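Local coordinates for extracellular ligand-binding receptor (Desulfohalobium retbaense DSM 5692, PDB 5ERE), which probably senses small molecules outside the cell, binding 2-oxo-4-methylpentanoic acid in a two-lobed periplasmic-binding-protein module and cytosine in an adjoining Cache-type sensor region, at residues A[2-7]-A[64-69]; A[84-89]-A[102-107]; A[177-182]-A[202-207]. All blocks are in the same frame, centred on the assembly; numbering follows the deposited sequence.

From the N terminus, contact 1 comes first: residues 2-7 pair with 64-69 across a loop that holds helices 15-32 and 47-60 and strand 37-42. Contact 2 follows, joining 84-89 to 102-107 round a much shorter loop. These two share one parallel sheet and meet directly, since Val67 is hydrogen-bonded through its backbone to Phe88 and Ser69 OG to His89 NE2. Contact 3, 177-182 with 202-207, closes round helix 190-199 in a different sheet, its centre about 42 Å from that of contact 1. The three loops run in series, none nested or crossed; contacts 1 and 2 tie together strands of one sheet, contact 3 those of another, consistent with the two lobes of the periplasmic-binding-protein fold.

Contact 1 of 3, residues A[2-7]-A[64-69]; sequences PVVGVI and LAAVVS
Leu64 opens the pairing by laying its CD1 methyl 3.3 Å from Val3 O. Its CG stands anti to the backbone N (chi1 -171°), and CD1 comes over the backbone of Gly5, a residue with no side chain of its own on that face. Ala65 is the extra residue of a beta bulge: the register slips by one between Val3-Leu64 and Val4-Ala66. Its backbone is helical rather than extended, its N reaches Val3 O at 2.9 Å, and its small CB turns toward the other segment to meet Pro2 CB at 3.6 Å. Ala66 resumes regular parallel pairing, its O accepting from Gly5 N at 3.0 Å; its own N, buried by the contact, finds no partner. Val67 sends CG1 to Ile7 CD1, 3.8 Å away, the two branched chains slanting across each other. Val68 uses both backbone groups: its N gives a nearly straight bond to Gly5 O (2.7 Å, 172°) and its O takes Ile7 N at 2.8 Å. On the face shared with Val4, Val68 CG2 rests 3.8 Å from Val4 CG1, beta-branched valines suiting extended backbone in a buried sheet. Ser69 pairs with Ile7, and its buried hydroxyl is hydrogen-bonded to Ser75 OG and His89 NE2. Strand 3-8 thus lies between strands 37-42 and 64-70 in the doubly wound parallel sheet, with helix 47-60 packed on Ile7 and Val67 and helix 254-271 on Val4 and Val68.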
ATOM      1  N   PRO A   2      22.074   7.416  30.847  1.00 55.39           N
ATOM      2  CA  PRO A   2      22.485   7.376  29.435  1.00 57.42           C
ATOM      3  C   PRO A   2      22.142   8.652  28.651  1.00 56.11           C
ATOM      4  O   PRO A   2      21.136   9.306  28.914  1.00 50.94           O
ATOM      5  CB  PRO A   2      21.710   6.186  28.878  1.00 49.23           C
ATOM      6  CG  PRO A   2      20.462   6.143  29.697  1.00 60.99           C
ATOM      7  CD  PRO A   2      20.854   6.616  31.091  1.00 53.34           C
ATOM      8  N   VAL A   3      22.992   8.978  27.687  1.00 57.77           N
ATOM      9  CA  VAL A   3      22.798  10.145  26.839  1.00 53.15           C
ATOM     10  C   VAL A   3      22.410   9.741  25.429  1.00 46.36           C
ATOM     11  O   VAL A   3      23.082   8.929  24.796  1.00 48.01           O
ATOM     12  CB  VAL A   3      24.068  11.005  26.818  1.00 55.16           C
ATOM     13  CG1 VAL A   3      23.970  12.131  25.791  1.00 47.10           C
ATOM     14  CG2 VAL A   3      24.316  11.570  28.211  1.00 58.55           C
ATOM     15  N   VAL A   4      21.320  10.324  24.940  1.00 44.39           N
ATOM     16  CA  VAL A   4      20.915  10.108  23.562  1.00 38.75           C
ATOM     17  C   VAL A   4      21.218  11.379  22.746  1.00 44.56           C
ATOM     18  O   VAL A   4      20.733  12.470  23.060  1.00 34.49           O
ATOM     19  CB  VAL A   4      19.428   9.721  23.459  1.00 40.83           C
ATOM     20  CG1 VAL A   4      18.988   9.603  21.976  1.00 40.03           C
ATOM     21  CG2 VAL A   4      19.175   8.414  24.189  1.00 39.62           C
ATOM     22  N   GLY A   5      22.052  11.230  21.720  1.00 40.69           N
ATOM     23  CA  GLY A   5      22.311  12.312  20.782  1.00 40.08           C
ATOM     24  C   GLY A   5      21.293  12.377  19.632  1.00 38.03           C
ATOM     25  O   GLY A   5      20.951  11.362  19.037  1.00 37.81           O
ATOM     26  N   VAL A   6      20.799  13.575  19.344  1.00 34.54           N
ATOM     27  CA  VAL A   6      19.698  13.771  18.408  1.00 37.83           C
ATOM     28  C   VAL A   6      20.075  14.857  17.380  1.00 40.17           C
ATOM     29  O   VAL A   6      20.166  16.033  17.726  1.00 33.67           O
ATOM     30  CB  VAL A   6      18.422  14.200  19.103  1.00 38.09           C
ATOM     31  CG1 VAL A   6      17.311  14.383  18.068  1.00 35.36           C
ATOM     32  CG2 VAL A   6      18.008  13.185  20.255  1.00 35.70           C
ATOM     33  N   ILE A   7      20.312  14.429  16.145  1.00 35.64           N
ATOM     34  CA  ILE A   7      20.827  15.285  15.076  1.00 31.96           C
ATOM     35  C   ILE A   7      19.700  15.674  14.141  1.00 31.65           C
ATOM     36  O   ILE A   7      19.151  14.839  13.446  1.00 33.32           O
ATOM     37  CB  ILE A   7      21.932  14.587  14.284  1.00 37.69           C
ATOM     38  CG1 ILE A   7      22.945  14.027  15.272  1.00 29.80           C
ATOM     39  CG2 ILE A   7      22.574  15.574  13.306  1.00 36.81           C
ATOM     40  CD1 ILE A   7      24.098  13.184  14.672  1.00 37.17           C
ATOM     41  N   LEU A  64      27.349   7.609  25.574  1.00 56.50           N
ATOM     42  CA  LEU A  64      26.386   7.704  24.490  1.00 52.60           C
ATOM     43  C   LEU A  64      25.633   6.395  24.203  1.00 52.47           C
ATOM     44  O   LEU A  64      26.170   5.475  23.586  1.00 57.10           O
ATOM     45  CB  LEU A  64      27.113   8.188  23.237  1.00 53.36           C
ATOM     46  CG  LEU A  64      26.224   8.548  22.062  1.00 49.86           C
ATOM     47  CD1 LEU A  64      25.297   9.705  22.455  1.00 43.03           C
ATOM     48  CD2 LEU A  64      27.051   8.926  20.852  1.00 54.37           C
ATOM     49  N   ALA A  65      24.364   6.343  24.620  1.00 49.63           N
ATOM     50  CA  ALA A  65      23.520   5.159  24.461  1.00 39.46           C
ATOM     51  C   ALA A  65      22.987   4.972  23.030  1.00 51.58           C
ATOM     52  O   ALA A  65      22.753   3.838  22.587  1.00 41.82           O
ATOM     53  CB  ALA A  65      22.360   5.239  25.429  1.00 48.27           C
ATOM     54  N   ALA A  66      22.770   6.088  22.326  1.00 39.64           N
ATOM     55  CA  ALA A  66      22.212   6.070  20.980  1.00 38.04           C
ATOM     56  C   ALA A  66      22.361   7.398  20.259  1.00 43.70           C
ATOM     57  O   ALA A  66      22.563   8.447  20.872  1.00 45.02           O
ATOM     58  CB  ALA A  66      20.757   5.723  20.997  1.00 37.10           C
ATOM     59  N   VAL A  67      22.196   7.321  18.949  1.00 38.43           N
ATOM     60  CA  VAL A  67      22.164   8.497  18.075  1.00 38.51           C
ATOM     61  C   VAL A  67      20.925   8.419  17.241  1.00 30.24           C
ATOM     62  O   VAL A  67      20.679   7.415  16.596  1.00 35.30           O
ATOM     63  CB  VAL A  67      23.402   8.575  17.150  1.00 40.94           C
ATOM     64  CG1 VAL A  67      23.317   9.821  16.228  1.00 39.48           C
ATOM     65  CG2 VAL A  67      24.606   8.681  17.970  1.00 50.92           C
ATOM     66  N   VAL A  68      20.136   9.487  17.283  1.00 31.73           N
ATOM     67  CA  VAL A  68      18.967   9.631  16.458  1.00 33.09           C
ATOM     68  C   VAL A  68      19.293  10.682  15.389  1.00 31.99           C
ATOM     69  O   VAL A  68      19.858  11.723  15.710  1.00 33.50           O
ATOM     70  CB  VAL A  68      17.756  10.063  17.307  1.00 30.29           C
ATOM     71  CG1 VAL A  68      16.516  10.137  16.475  1.00 34.38           C
ATOM     72  CG2 VAL A  68      17.573   9.021  18.461  1.00 28.13           C
ATOM     73  N   SER A  69      18.968  10.394  14.142  1.00 35.61           N
ATOM     74  CA  SER A  69      19.135  11.382  13.083  1.00 33.47           C
ATOM     75  C   SER A  69      17.865  11.584  12.309  1.00 29.60           C
ATOM     76  O   SER A  69      17.202  10.625  11.955  1.00 34.23           O
ATOM     77  CB  SER A  69      20.258  10.955  12.136  1.00 38.53           C
ATOM     78  OG  SER A  69      19.935   9.738  11.502  1.00 36.83           O
TER

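Contact 2 of 3, residues A[84-89]-A[102-107]; sequences EKDIFH and PGHTIR. With EDO (1,2-ethanediol), chain G.
With CG of His89 anti to its backbone N (chi1 -178°) and OG1 of Thr105 beside its own backbone N (chi1 -59°), the two side chains lie side by side, pointing the same way. Thr105 OG1 meets the edge of the His89 ring in its plane, 2.7 Å from ND1, and either group could be the donor. The threonine also brings a methyl, CG2, to 3.4 Å from ND1. Its positive phi, unusual for a beta-branched residue, comes just before the chain enters strand 106-107, where Ile106 N bonds to His89 O at 2.9 Å. That short strand is one of the two edge strands of the parallel sheet within this chain. Phe88 meets Ile106 through the rim of its ring: CZ lies 3.8 Å from Ile106 CG1, near the ring plane, and helix 277-284, whose Glu282 is a calcium ligand, packs against both residues.

Two waters bridge the segments. One accepts from His89 N and from Thr105 N; another donates to Ile87 O at 2.6 Å and lies in the ring plane of His104, 3.0 Å from ND1. Asp86, the first residue past helix 72-84, has the positive phi of a Schellman motif, and its OD1 comes to 4.1 Å from His104 CE1.

Thr105 OG1 is bonded to His79 ND1 as well, and His89 is linked through NE2 to the neighbouring strand 64-70. Hydroxyls and imidazoles therefore alternate through the buried region. If the His89 ring is neutral, one nitrogen would accept a hydrogen bond and the other donate one; the geometry does not settle which.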
ATOM      1  N   GLU A  84      29.934   0.852  12.476  1.00 57.99           N
ATOM      2  CA  GLU A  84      31.373   0.656  12.695  1.00 67.02           C
ATOM      3  C   GLU A  84      31.804   1.008  14.120  1.00 66.27           C
ATOM      4  O   GLU A  84      32.668   0.343  14.686  1.00 67.67           O
ATOM      5  CB  GLU A  84      32.172   1.490  11.670  1.00 72.34           C
ATOM      6  CG  GLU A  84      33.599   1.901  12.056  1.00 86.17           C
ATOM      7  CD  GLU A  84      34.567   0.733  12.160  1.00110.22           C
ATOM      8  OE1 GLU A  84      34.151  -0.424  11.935  1.00122.31           O
ATOM      9  OE2 GLU A  84      35.755   0.974  12.462  1.00113.59           O
ATOM     10  N   LYS A  85      31.213   2.048  14.699  1.00 59.93           N
ATOM     11  CA  LYS A  85      31.573   2.452  16.058  1.00 54.93           C
ATOM     12  C   LYS A  85      30.717   1.754  17.105  1.00 60.24           C
ATOM     13  O   LYS A  85      30.844   2.020  18.299  1.00 51.41           O
ATOM     14  CB  LYS A  85      31.450   3.967  16.210  1.00 55.32           C
ATOM     15  CG  LYS A  85      32.349   4.739  15.260  1.00 64.75           C
ATOM     16  CD  LYS A  85      32.393   6.223  15.589  1.00 74.73           C
ATOM     17  CE  LYS A  85      33.355   6.964  14.656  1.00 79.73           C
ATOM     18  NZ  LYS A  85      34.778   6.630  14.937  1.00 78.86           N
ATOM     19  N   ASP A  86      29.849   0.866  16.633  1.00 61.17           N
ATOM     20  CA  ASP A  86      28.908   0.128  17.472  1.00 56.92           C
ATOM     21  C   ASP A  86      28.094   1.034  18.406  1.00 53.52           C
ATOM     22  O   ASP A  86      28.075   0.857  19.629  1.00 48.51           O
ATOM     23  CB  ASP A  86      29.657  -0.939  18.270  1.00 61.07           C
ATOM     24  CG  ASP A  86      28.809  -2.176  18.522  1.00 74.51           C
ATOM     25  OD1 ASP A  86      27.980  -2.540  17.642  1.00 69.56           O
ATOM     26  OD2 ASP A  86      28.972  -2.782  19.606  1.00 78.61           O
ATOM     27  N   ILE A  87      27.428   2.008  17.791  1.00 52.01           N
ATOM     28  CA  ILE A  87      26.491   2.897  18.464  1.00 52.30           C
ATOM     29  C   ILE A  87      25.083   2.664  17.930  1.00 48.25           C
ATOM     30  O   ILE A  87      24.862   2.654  16.716  1.00 44.85           O
ATOM     31  CB  ILE A  87      26.835   4.379  18.250  1.00 56.09           C
ATOM     32  CG1 ILE A  87      28.302   4.662  18.574  1.00 60.05           C
ATOM     33  CG2 ILE A  87      25.910   5.258  19.089  1.00 51.85           C
ATOM     34  CD1 ILE A  87      28.656   4.504  20.041  1.00 69.61           C
ATOM     35  N   PHE A  88      24.127   2.492  18.832  1.00 40.36           N
ATOM     36  CA  PHE A  88      22.780   2.257  18.408  1.00 36.16           C
ATOM     37  C   PHE A  88      22.240   3.511  17.653  1.00 33.09           C
ATOM     38  O   PHE A  88      22.523   4.670  18.009  1.00 35.22           O
ATOM     39  CB  PHE A  88      21.890   1.896  19.593  1.00 37.48           C
ATOM     40  CG  PHE A  88      20.463   1.678  19.217  1.00 38.69           C
ATOM     41  CD1 PHE A  88      20.105   0.631  18.386  1.00 42.25           C
ATOM     42  CD2 PHE A  88      19.480   2.541  19.662  1.00 36.58           C
ATOM     43  CE1 PHE A  88      18.784   0.445  18.012  1.00 40.67           C
ATOM     44  CE2 PHE A  88      18.151   2.365  19.290  1.00 37.22           C
ATOM     45  CZ  PHE A  88      17.809   1.312  18.476  1.00 35.02           C
ATOM     46  N   HIS A  89      21.532   3.243  16.578  1.00 39.35           N
ATOM     47  CA  HIS A  89      21.129   4.293  15.653  1.00 33.51           C
ATOM     48  C   HIS A  89      19.653   4.192  15.350  1.00 33.57           C
ATOM     49  O   HIS A  89      19.148   3.122  15.021  1.00 32.91           O
ATOM     50  CB  HIS A  89      21.953   4.216  14.351  1.00 37.10           C
ATOM     51  CG  HIS A  89      21.610   5.296  13.367  1.00 29.15           C
ATOM     52  ND1 HIS A  89      21.500   5.053  12.011  1.00 41.58           N
ATOM     53  CD2 HIS A  89      21.347   6.616  13.536  1.00 39.11           C
ATOM     54  CE1 HIS A  89      21.165   6.175  11.389  1.00 39.68           C
ATOM     55  NE2 HIS A  89      21.078   7.139  12.287  1.00 36.06           N
ATOM     56  N   PRO A 102      23.361  -5.133   8.049  1.00 58.02           N
ATOM     57  CA  PRO A 102      22.156  -5.710   8.628  1.00 51.03           C
ATOM     58  C   PRO A 102      22.219  -5.709  10.170  1.00 47.41           C
ATOM     59  O   PRO A 102      23.282  -5.824  10.769  1.00 50.70           O
ATOM     60  CB  PRO A 102      22.134  -7.128   8.040  1.00 57.81           C
ATOM     61  CG  PRO A 102      23.037  -7.087   6.865  1.00 55.93           C
ATOM     62  CD  PRO A 102      24.076  -6.090   7.186  1.00 63.68           C
ATOM     63  N   GLY A 103      21.069  -5.500  10.796  1.00 52.08           N
ATOM     64  CA  GLY A 103      21.001  -5.424  12.243  1.00 53.28           C
ATOM     65  C   GLY A 103      21.412  -4.082  12.811  1.00 47.95           C
ATOM     66  O   GLY A 103      21.684  -3.965  13.999  1.00 47.45           O
ATOM     67  N   HIS A 104      21.457  -3.055  11.971  1.00 43.63           N
ATOM     68  CA  HIS A 104      21.869  -1.732  12.431  1.00 34.85           C
ATOM     69  C   HIS A 104      20.892  -0.741  11.891  1.00 44.95           C
ATOM     70  O   HIS A 104      20.414  -0.872  10.737  1.00 37.94           O
ATOM     71  CB  HIS A 104      23.302  -1.380  12.006  1.00 47.41           C
ATOM     72  CG  HIS A 104      24.350  -2.230  12.673  1.00 48.10           C
ATOM     73  ND1 HIS A 104      25.025  -1.825  13.805  1.00 46.15           N
ATOM     74  CD2 HIS A 104      24.815  -3.464  12.377  1.00 54.46           C
ATOM     75  CE1 HIS A 104      25.865  -2.776  14.177  1.00 52.31           C
ATOM     76  NE2 HIS A 104      25.760  -3.779  13.326  1.00 49.93           N
ATOM     77  N   THR A 105      20.594   0.223  12.757  1.00 39.08           N
ATOM     78  CA  THR A 105      19.648   1.294  12.495  1.00 39.30           C
ATOM     79  C   THR A 105      18.211   0.817  12.534  1.00 40.61           C
ATOM     80  O   THR A 105      17.762   0.041  11.701  1.00 35.08           O
ATOM     81  CB  THR A 105      19.879   1.992  11.124  1.00 33.59           C
ATOM     82  OG1 THR A 105      21.206   2.529  11.080  1.00 39.06           O
ATOM     83  CG2 THR A 105      18.865   3.132  10.961  1.00 35.74           C
ATOM     84  N   ILE A 106      17.481   1.321  13.509  1.00 37.03           N
ATOM     85  CA  ILE A 106      16.065   1.133  13.534  1.00 36.81           C
ATOM     86  C   ILE A 106      15.473   2.353  12.841  1.00 30.60           C
ATOM     87  O   ILE A 106      15.948   3.448  13.041  1.00 33.03           O
ATOM     88  CB  ILE A 106      15.541   1.019  14.978  1.00 33.44           C
ATOM     89  CG1 ILE A 106      15.959  -0.327  15.590  1.00 27.36           C
ATOM     90  CG2 ILE A 106      14.010   1.225  15.049  1.00 30.87           C
ATOM     91  CD1 ILE A 106      15.219  -1.544  15.034  1.00 33.78           C
ATOM     92  N   ARG A 107      14.439   2.143  12.050  1.00 31.54           N
ATOM     93  CA  ARG A 107      13.801   3.245  11.336  1.00 32.85           C
ATOM     94  C   ARG A 107      12.300   3.346  11.617  1.00 29.04           C
ATOM     95  O   ARG A 107      11.548   2.399  11.394  1.00 32.55           O
ATOM     96  CB  ARG A 107      14.015   3.095   9.844  1.00 38.83           C
ATOM     97  CG  ARG A 107      13.157   4.091   9.094  1.00 39.38           C
ATOM     98  CD  ARG A 107      13.547   4.204   7.653  1.00 35.16           C
ATOM     99  NE  ARG A 107      13.336   2.987   6.882  1.00 43.50           N
ATOM    100  CZ  ARG A 107      13.196   2.960   5.562  1.00 44.71           C
ATOM    101  NH1 ARG A 107      13.204   4.106   4.864  1.00 41.36           N
ATOM    102  NH2 ARG A 107      13.018   1.793   4.941  1.00 36.83           N
TER
HETATM  103  C1  EDO G 606      12.880   2.107   0.779  1.00 46.00           C
HETATM  104  O1  EDO G 606      11.987   2.624  -0.218  1.00 51.06           O
HETATM  105  C2  EDO G 606      13.961   3.149   0.980  1.00 53.19           C
HETATM  106  O2  EDO G 606      14.217   3.327   2.377  1.00 58.48           O
HETATM  107  O   HOH W   1      24.448   0.975  14.744  1.00 40.42           O
HETATM  108  O   HOH W   2      21.897   0.372  15.343  1.00 39.53           O

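Contact 3 of 3, residues A[177-182]-A[202-207]; sequences RDSEAL and IKAQLV
Two groups of the neighbouring strand converge on the carbonyl oxygen of Gln205: Leu182 N donates a hydrogen bond to it at 2.8 Å, and Ala181 CA makes a weaker CH contact with the same O at 3.2 Å. The contact is the strand pairing of a beta-alpha-beta crossover, in which strand 181-185 passes through helix 190-199 into the parallel strand 205-208. On either side of that carbonyl the ladder continues. Gln205 N gives to Glu180 O at 3.0 Å, and Val207 N to Leu182 O at 3.0 Å, this last donor lying 35° above the carbonyl plane.

Ahead of the strand, Ala204 turns its CB toward the partner segment. The methyl is small enough to sit 3.5 Å from Ser179 O, while Ser179 OG, in the crowded position between backbone N and carbonyl carbon, lies 3.7 Å from the same CB. The loop carrying Ala204 is tied back to the connecting helix by Arg198, whose NH1 bonds to the carbonyls of both Ile202 and Ala204.

On one face of the sheet Leu182 and Leu206 lie side by side, pointing the same way, with Leu206 CD2 4.0 Å from Leu182 CB; their branched apolar ends suit a face buried by helices, 168-175 against Leu182 and 190-199 against Leu206. Beyond the other face, helix 112-123 packs on Gln205 and Val207. The chain of Gln205 bends at chi2 (74°), which swings CD aside, and the amide reaches forward along its own strand. There NE2 donates to Leu206 O at 2.9 Å, an N-H...O angle of 163°, and makes a second bond to Gly226 O.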
ATOM      1  N   ARG A 177       5.753  20.809 -20.904  1.00 74.36           N
ATOM      2  CA  ARG A 177       5.400  19.416 -21.162  1.00 66.74           C
ATOM      3  C   ARG A 177       3.939  19.162 -20.868  1.00 69.52           C
ATOM      4  O   ARG A 177       3.491  18.010 -20.918  1.00 75.17           O
ATOM      5  CB  ARG A 177       6.267  18.470 -20.355  1.00 68.42           C
ATOM      6  CG  ARG A 177       7.740  18.782 -20.401  1.00 69.92           C
ATOM      7  CD  ARG A 177       8.468  17.977 -21.448  1.00 79.49           C
ATOM      8  NE  ARG A 177       9.911  18.099 -21.225  1.00 98.50           N
ATOM      9  CZ  ARG A 177      10.752  18.824 -21.963  1.00108.68           C
ATOM     10  NH1 ARG A 177      10.331  19.498 -23.031  1.00123.55           N
ATOM     11  NH2 ARG A 177      12.039  18.857 -21.635  1.00 93.75           N
ATOM     12  N   ASP A 178       3.210  20.235 -20.555  1.00 62.04           N
ATOM     13  CA  ASP A 178       1.751  20.175 -20.410  1.00 76.33           C
ATOM     14  C   ASP A 178       1.323  19.004 -19.535  1.00 74.62           C
ATOM     15  O   ASP A 178       0.542  18.146 -19.956  1.00 69.28           O
ATOM     16  CB  ASP A 178       1.098  20.073 -21.788  1.00 82.95           C
ATOM     17  CG  ASP A 178       1.673  21.084 -22.764  1.00 93.71           C
ATOM     18  OD1 ASP A 178       1.320  22.275 -22.641  1.00101.17           O
ATOM     19  OD2 ASP A 178       2.496  20.698 -23.626  1.00 89.46           O
ATOM     20  N   SER A 179       1.867  18.960 -18.325  1.00 82.45           N
ATOM     21  CA  SER A 179       1.641  17.821 -17.463  1.00 75.82           C
ATOM     22  C   SER A 179       0.213  17.852 -16.946  1.00 65.58           C
ATOM     23  O   SER A 179      -0.413  18.908 -16.847  1.00 66.10           O
ATOM     24  CB  SER A 179       2.643  17.804 -16.302  1.00 73.40           C
ATOM     25  OG  SER A 179       2.465  18.919 -15.446  1.00 67.79           O
ATOM     26  N   GLU A 180      -0.284  16.669 -16.633  1.00 66.83           N
ATOM     27  CA  GLU A 180      -1.604  16.470 -16.069  1.00 73.25           C
ATOM     28  C   GLU A 180      -1.542  16.486 -14.529  1.00 67.87           C
ATOM     29  O   GLU A 180      -2.439  16.988 -13.844  1.00 49.46           O
ATOM     30  CB  GLU A 180      -2.151  15.141 -16.575  1.00 84.79           C
ATOM     31  CG  GLU A 180      -3.541  15.173 -17.142  1.00 91.70           C
ATOM     32  CD  GLU A 180      -3.862  13.884 -17.864  1.00 95.34           C
ATOM     33  OE1 GLU A 180      -4.542  13.015 -17.271  1.00 87.59           O
ATOM     34  OE2 GLU A 180      -3.414  13.741 -19.025  1.00105.22           O
ATOM     35  N   ALA A 181      -0.476  15.918 -13.986  1.00 63.39           N
ATOM     36  CA  ALA A 181      -0.257  15.992 -12.548  1.00 60.07           C
ATOM     37  C   ALA A 181       1.183  16.396 -12.284  1.00 59.78           C
ATOM     38  O   ALA A 181       2.110  15.893 -12.926  1.00 60.63           O
ATOM     39  CB  ALA A 181      -0.601  14.669 -11.884  1.00 55.25           C
ATOM     40  N   LEU A 182       1.354  17.334 -11.358  1.00 56.18           N
ATOM     41  CA  LEU A 182       2.679  17.738 -10.900  1.00 54.75           C
ATOM     42  C   LEU A 182       2.947  17.201  -9.491  1.00 55.49           C
ATOM     43  O   LEU A 182       2.376  17.696  -8.532  1.00 41.13           O
ATOM     44  CB  LEU A 182       2.811  19.256 -10.886  1.00 44.98           C
ATOM     45  CG  LEU A 182       4.136  19.854 -10.381  1.00 47.87           C
ATOM     46  CD1 LEU A 182       5.344  19.255 -11.077  1.00 52.75           C
ATOM     47  CD2 LEU A 182       4.137  21.382 -10.529  1.00 52.79           C
ATOM     48  N   ILE A 202       0.767  26.981 -14.979  1.00 85.31           N
ATOM     49  CA  ILE A 202       0.569  25.537 -14.786  1.00 72.47           C
ATOM     50  C   ILE A 202      -0.712  25.262 -14.000  1.00 68.43           C
ATOM     51  O   ILE A 202      -0.889  25.730 -12.875  1.00 64.75           O
ATOM     52  CB  ILE A 202       1.755  24.898 -14.059  1.00 68.42           C
ATOM     53  CG1 ILE A 202       3.006  25.003 -14.934  1.00 63.38           C
ATOM     54  CG2 ILE A 202       1.451  23.437 -13.729  1.00 54.65           C
ATOM     55  CD1 ILE A 202       4.301  24.927 -14.146  1.00 68.99           C
ATOM     56  N   LYS A 203      -1.589  24.481 -14.607  1.00 66.53           N
ATOM     57  CA  LYS A 203      -2.918  24.224 -14.083  1.00 68.43           C
ATOM     58  C   LYS A 203      -3.051  22.777 -13.577  1.00 66.67           C
ATOM     59  O   LYS A 203      -4.109  22.386 -13.074  1.00 58.88           O
ATOM     60  CB  LYS A 203      -3.971  24.506 -15.172  1.00 62.80           C
ATOM     61  N   ALA A 204      -1.976  22.002 -13.725  1.00 64.31           N
ATOM     62  CA  ALA A 204      -1.937  20.582 -13.360  1.00 71.27           C
ATOM     63  C   ALA A 204      -2.388  20.280 -11.909  1.00 59.55           C
ATOM     64  O   ALA A 204      -2.264  21.114 -11.020  1.00 56.16           O
ATOM     65  CB  ALA A 204      -0.509  20.036 -13.587  1.00 62.13           C
ATOM     66  N   GLN A 205      -2.947  19.091 -11.701  1.00 63.26           N
ATOM     67  CA  GLN A 205      -3.258  18.612 -10.342  1.00 63.71           C
ATOM     68  C   GLN A 205      -1.963  18.493  -9.550  1.00 54.64           C
ATOM     69  O   GLN A 205      -1.029  17.829 -10.002  1.00 50.13           O
ATOM     70  CB  GLN A 205      -3.974  17.253 -10.379  1.00 56.31           C
ATOM     71  CG  GLN A 205      -4.089  16.553  -9.020  1.00 52.79           C
ATOM     72  CD  GLN A 205      -5.126  17.188  -8.114  1.00 51.58           C
ATOM     73  OE1 GLN A 205      -6.269  17.404  -8.531  1.00 51.43           O
ATOM     74  NE2 GLN A 205      -4.742  17.488  -6.868  1.00 56.28           N
ATOM     75  N   LEU A 206      -1.895  19.161  -8.400  1.00 54.90           N
ATOM     76  CA  LEU A 206      -0.745  19.039  -7.510  1.00 56.81           C
ATOM     77  C   LEU A 206      -0.866  17.780  -6.641  1.00 51.00           C
ATOM     78  O   LEU A 206      -1.955  17.438  -6.188  1.00 52.12           O
ATOM     79  CB  LEU A 206      -0.617  20.284  -6.641  1.00 51.81           C
ATOM     80  CG  LEU A 206      -0.477  21.595  -7.409  1.00 55.64           C
ATOM     81  CD1 LEU A 206      -0.269  22.710  -6.414  1.00 51.73           C
ATOM     82  CD2 LEU A 206       0.664  21.534  -8.421  1.00 47.65           C
ATOM     83  N   VAL A 207       0.262  17.105  -6.431  1.00 54.43           N
ATOM     84  CA  VAL A 207       0.321  15.832  -5.719  1.00 48.07           C
ATOM     85  C   VAL A 207       1.575  15.841  -4.854  1.00 51.60           C
ATOM     86  O   VAL A 207       2.636  16.271  -5.295  1.00 45.67           O
ATOM     87  CB  VAL A 207       0.361  14.632  -6.685  1.00 49.18           C
ATOM     88  CG1 VAL A 207       0.410  13.305  -5.930  1.00 44.42           C
ATOM     89  CG2 VAL A 207      -0.823  14.673  -7.667  1.00 50.31           C
TER